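PDB 1G0D: protein-glutamine gamma-glutamyltransferase 2 from Pagrus major, which probably catalyses calcium-dependent cross-linking of proteins, joining peptide-bound glutamine to lysine side chains or other primary amines. Local coordinates for residues F620-I633 against K644-T656. Residues are numbered along the deposited sequence; the frame is centred on the assembly and turned at random.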
loop_
_atom_site.group_PDB
_atom_site.type_symbol
_atom_site.label_atom_id
_atom_site.label_comp_id
_atom_site.label_asym_id
_atom_site.label_seq_id
_atom_site.Cartn_x
_atom_site.Cartn_y
_atom_site.Cartn_z
ATOM N N PHE A 620 18.343 14.303 -6.384
ATOM C CA PHE A 620 18.111 13.694 -5.089
ATOM C C PHE A 620 16.763 14.313 -4.700
ATOM O O PHE A 620 16.547 15.502 -4.949
ATOM C CB PHE A 620 19.185 14.137 -4.095
ATOM C CG PHE A 620 20.502 13.438 -4.254
ATOM C CD1 PHE A 620 20.721 12.206 -3.666
ATOM C CD2 PHE A 620 21.521 14.009 -5.000
ATOM C CE1 PHE A 620 21.956 11.541 -3.819
ATOM C CE2 PHE A 620 22.751 13.363 -5.162
ATOM C CZ PHE A 620 22.965 12.130 -4.574
ATOM N N THR A 621 15.845 13.523 -4.144
ATOM C CA THR A 621 14.548 14.055 -3.692
ATOM C C THR A 621 14.438 13.676 -2.235
ATOM O O THR A 621 14.607 12.507 -1.909
ATOM C CB THR A 621 13.374 13.412 -4.402
ATOM O OG1 THR A 621 13.618 13.407 -5.817
ATOM C CG2 THR A 621 12.089 14.158 -4.063
ATOM N N LEU A 622 14.164 14.639 -1.355
ATOM C CA LEU A 622 14.093 14.341 0.077
ATOM C C LEU A 622 12.736 14.633 0.695
ATOM O O LEU A 622 12.090 15.611 0.346
ATOM C CB LEU A 622 15.127 15.152 0.859
ATOM C CG LEU A 622 16.622 15.330 0.591
ATOM C CD1 LEU A 622 17.387 14.842 1.796
ATOM C CD2 LEU A 622 17.057 14.604 -0.616
ATOM N N GLU A 623 12.294 13.785 1.619
ATOM C CA GLU A 623 11.026 14.022 2.286
ATOM C C GLU A 623 10.924 13.248 3.589
ATOM O O GLU A 623 11.630 12.260 3.798
ATOM C CB GLU A 623 9.879 13.631 1.384
ATOM C CG GLU A 623 9.548 12.186 1.504
ATOM C CD GLU A 623 8.224 11.867 0.884
ATOM O OE1 GLU A 623 7.225 12.533 1.232
ATOM O OE2 GLU A 623 8.189 10.952 0.035
ATOM N N GLY A 624 10.031 13.707 4.463
ATOM C CA GLY A 624 9.821 13.032 5.729
ATOM C C GLY A 624 8.588 13.582 6.420
ATOM O O GLY A 624 8.452 14.800 6.504
ATOM N N ALA A 625 7.674 12.707 6.863
ATOM C CA ALA A 625 6.467 13.127 7.578
ATOM C C ALA A 625 7.019 13.890 8.760
ATOM O O ALA A 625 7.891 13.373 9.461
ATOM C CB ALA A 625 5.691 11.912 8.081
ATOM N N GLY A 626 6.565 15.121 8.962
ATOM C CA GLY A 626 7.055 15.878 10.098
ATOM C C GLY A 626 8.428 16.507 9.982
ATOM O O GLY A 626 8.796 17.305 10.847
ATOM N N LEU A 627 9.199 16.147 8.949
ATOM C CA LEU A 627 10.546 16.716 8.703
ATOM C C LEU A 627 10.464 17.713 7.515
ATOM O O LEU A 627 10.709 18.902 7.688
ATOM C CB LEU A 627 11.571 15.614 8.389
ATOM C CG LEU A 627 11.978 14.664 9.524
ATOM C CD1 LEU A 627 13.229 13.849 9.132
ATOM C CD2 LEU A 627 12.236 15.478 10.785
ATOM N N LEU A 628 10.152 17.224 6.308
ATOM C CA LEU A 628 9.968 18.086 5.138
ATOM C C LEU A 628 9.169 17.467 4.021
ATOM O O LEU A 628 9.072 16.247 3.885
ATOM C CB LEU A 628 11.271 18.572 4.525
ATOM C CG LEU A 628 12.583 17.829 4.277
ATOM C CD1 LEU A 628 12.437 16.696 3.391
ATOM C CD2 LEU A 628 13.548 18.782 3.603
ATOM N N SER A 629 8.572 18.324 3.221
ATOM C CA SER A 629 7.837 17.855 2.052
ATOM C C SER A 629 8.844 17.581 0.901
ATOM O O SER A 629 9.873 18.253 0.803
ATOM C CB SER A 629 6.852 18.916 1.662
ATOM O OG SER A 629 6.774 19.827 2.734
ATOM N N ALA A 630 8.566 16.598 0.048
ATOM C CA ALA A 630 9.501 16.256 -1.028
ATOM C C ALA A 630 10.250 17.475 -1.540
ATOM O O ALA A 630 9.652 18.486 -1.908
ATOM C CB ALA A 630 8.786 15.617 -2.144
ATOM N N THR A 631 11.572 17.366 -1.564
ATOM C CA THR A 631 12.422 18.461 -1.992
ATOM C C THR A 631 13.548 17.935 -2.847
ATOM O O THR A 631 14.145 16.929 -2.506
ATOM C CB THR A 631 13.013 19.139 -0.785
ATOM O OG1 THR A 631 11.952 19.678 0.014
ATOM C CG2 THR A 631 13.945 20.227 -1.209
ATOM N N GLN A 632 13.849 18.615 -3.947
ATOM C CA GLN A 632 14.918 18.154 -4.827
ATOM C C GLN A 632 16.272 18.875 -4.796
ATOM O O GLN A 632 16.359 20.075 -4.584
ATOM C CB GLN A 632 14.417 18.140 -6.265
ATOM C CG GLN A 632 13.535 16.956 -6.597
ATOM C CD GLN A 632 13.064 16.975 -8.038
ATOM O OE1 GLN A 632 12.542 15.978 -8.549
ATOM N NE2 GLN A 632 13.244 18.116 -8.704
ATOM N N ILE A 633 17.331 18.100 -4.997
ATOM C CA ILE A 633 18.698 18.609 -5.084
ATOM C C ILE A 633 19.235 18.078 -6.414
ATOM O O ILE A 633 19.431 16.867 -6.565
ATOM C CB ILE A 633 19.618 18.042 -4.016
ATOM C CG1 ILE A 633 18.946 18.137 -2.648
ATOM C CG2 ILE A 633 20.977 18.741 -4.110
ATOM C CD1 ILE A 633 19.776 17.562 -1.564
ATOM N N LYS A 644 32.360 9.447 -6.303
ATOM C CA LYS A 644 31.457 9.712 -5.182
ATOM C C LYS A 644 30.641 10.993 -5.360
ATOM O O LYS A 644 31.182 12.029 -5.729
ATOM C CB LYS A 644 32.225 9.803 -3.855
ATOM C CG LYS A 644 31.334 10.135 -2.644
ATOM C CD LYS A 644 32.127 10.279 -1.351
ATOM C CE LYS A 644 32.664 8.914 -0.859
ATOM N NZ LYS A 644 33.626 8.982 0.308
ATOM N N VAL A 645 29.334 10.891 -5.095
ATOM C CA VAL A 645 28.383 11.999 -5.191
ATOM C C VAL A 645 28.066 12.458 -3.798
ATOM O O VAL A 645 27.984 11.648 -2.881
ATOM C CB VAL A 645 27.070 11.553 -5.806
ATOM C CG1 VAL A 645 26.419 12.701 -6.508
ATOM C CG2 VAL A 645 27.314 10.434 -6.751
ATOM N N SER A 646 27.880 13.753 -3.616
ATOM C CA SER A 646 27.584 14.238 -2.275
ATOM C C SER A 646 26.866 15.562 -2.269
ATOM O O SER A 646 27.437 16.554 -2.712
ATOM C CB SER A 646 28.873 14.395 -1.463
ATOM O OG SER A 646 29.796 13.346 -1.741
ATOM N N VAL A 647 25.619 15.569 -1.774
ATOM C CA VAL A 647 24.809 16.795 -1.651
ATOM C C VAL A 647 24.395 16.974 -0.194
ATOM O O VAL A 647 24.751 16.162 0.688
ATOM C CB VAL A 647 23.479 16.751 -2.411
ATOM C CG1 VAL A 647 23.652 17.301 -3.780
ATOM C CG2 VAL A 647 22.928 15.339 -2.425
ATOM N N LYS A 648 23.635 18.046 0.041
ATOM C CA LYS A 648 23.115 18.347 1.349
ATOM C C LYS A 648 22.031 19.368 1.175
ATOM O O LYS A 648 22.024 20.106 0.210
ATOM C CB LYS A 648 24.207 18.869 2.260
ATOM C CG LYS A 648 25.137 19.820 1.619
ATOM C CD LYS A 648 24.699 21.219 1.895
ATOM C CE LYS A 648 25.895 22.126 1.928
ATOM N NZ LYS A 648 27.035 21.528 2.701
ATOM N N LEU A 649 21.109 19.401 2.121
ATOM C CA LEU A 649 19.957 20.299 2.080
ATOM C C LEU A 649 19.767 20.851 3.500
ATOM O O LEU A 649 20.095 20.180 4.473
ATOM C CB LEU A 649 18.714 19.476 1.709
ATOM C CG LEU A 649 17.532 19.954 0.846
ATOM C CD1 LEU A 649 16.338 19.022 1.091
ATOM C CD2 LEU A 649 17.143 21.396 1.148
ATOM N N SER A 650 19.250 22.061 3.635
ATOM C CA SER A 650 18.999 22.590 4.966
ATOM C C SER A 650 17.516 22.710 5.106
ATOM O O SER A 650 16.840 23.000 4.122
ATOM C CB SER A 650 19.586 23.963 5.132
ATOM O OG SER A 650 20.558 23.944 6.159
ATOM N N PHE A 651 16.995 22.456 6.304
ATOM C CA PHE A 651 15.562 22.576 6.538
ATOM C C PHE A 651 15.269 22.555 8.039
ATOM O O PHE A 651 16.145 22.210 8.843
ATOM C CB PHE A 651 14.800 21.472 5.793
ATOM C CG PHE A 651 15.005 20.103 6.357
ATOM C CD1 PHE A 651 16.136 19.371 6.033
ATOM C CD2 PHE A 651 14.083 19.556 7.244
ATOM C CE1 PHE A 651 16.345 18.117 6.593
ATOM C CE2 PHE A 651 14.296 18.312 7.799
ATOM C CZ PHE A 651 15.427 17.597 7.477
ATOM N N SER A 652 14.055 22.954 8.416
ATOM C CA SER A 652 13.666 23.010 9.822
ATOM C C SER A 652 12.505 22.051 10.112
ATOM O O SER A 652 11.374 22.293 9.674
ATOM C CB SER A 652 13.256 24.442 10.167
ATOM O OG SER A 652 14.392 25.292 10.279
ATOM N N PRO A 653 12.753 20.974 10.890
ATOM C CA PRO A 653 11.638 20.061 11.151
ATOM C C PRO A 653 10.314 20.789 11.456
ATOM O O PRO A 653 10.301 21.940 11.881
ATOM C CB PRO A 653 12.161 19.198 12.292
ATOM C CG PRO A 653 13.638 19.171 12.064
ATOM C CD PRO A 653 13.982 20.554 11.589
ATOM N N MET A 654 9.197 20.130 11.190
ATOM C CA MET A 654 7.921 20.751 11.411
ATOM C C MET A 654 7.250 20.255 12.672
ATOM O O MET A 654 6.578 21.002 13.365
ATOM C CB MET A 654 7.034 20.488 10.213
ATOM C CG MET A 654 7.461 21.254 9.016
ATOM S SD MET A 654 6.557 20.789 7.545
ATOM C CE MET A 654 7.084 19.022 7.284
ATOM N N ARG A 655 7.400 18.978 12.965
ATOM C CA ARG A 655 6.806 18.413 14.166
ATOM C C ARG A 655 7.879 17.651 14.948
ATOM O O ARG A 655 8.933 17.238 14.437
ATOM C CB ARG A 655 5.642 17.468 13.812
ATOM C CG ARG A 655 4.346 18.132 13.304
ATOM C CD ARG A 655 3.279 17.079 12.984
ATOM N NE ARG A 655 3.456 16.476 11.661
ATOM C CZ ARG A 655 3.147 15.218 11.350
ATOM N NH1 ARG A 655 2.643 14.416 12.262
ATOM N NH2 ARG A 655 3.327 14.765 10.119
ATOM N N THR A 656 7.605 17.459 16.219
ATOM C CA THR A 656 8.552 16.785 17.063
ATOM C C THR A 656 8.298 15.294 16.989
ATOM O O THR A 656 7.285 14.875 16.448
ATOM C CB THR A 656 8.427 17.343 18.484
ATOM O OG1 THR A 656 9.195 16.528 19.365
ATOM C CG2 THR A 656 6.959 17.405 18.933
#
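One face of the F620 ring receives CG2 of V647, 3.5 Å from the ring centroid in a CH-pi contact, while V645 CG1 meets the rim of the ring in plane. At the far end F651 offers a face to L628 CD2, 3.7 Å from its centroid, the leucine running roughly perpendicular to the phenylalanine side chain; F651 chi1 of 70° sets CG between backbone N and carbonyl carbon, bringing the ring against L627 and L628, the pair that forms a classic beta bulge opposite G624. Between the rings, L649 CD1 wedges among T631 CG2, L622 CG and L628 CD2, closest to T631 CG2 at 3.5 Å. Replacing F620 with an alanine is likely to cost V647 CG2 its aromatic face and leave a gap beside V645 CG1. The loop end is pinned by G626 O, which accepts M654 N from above the carbonyl plane (2.9 Å) and R655 N in that plane, on a lone pair (3.0 Å). E181 takes both the G626 N-H and a salt bridge from R655, which also pairs with E158 and E26. The partly buried contact joins two sheets of the C-terminal Ig-like beta-sandwich: strand 619-624 lies between 659-666 and its hairpin partner, edge strand 628-634, whereas 644-651 pairs with 601-608 in the facing sheet.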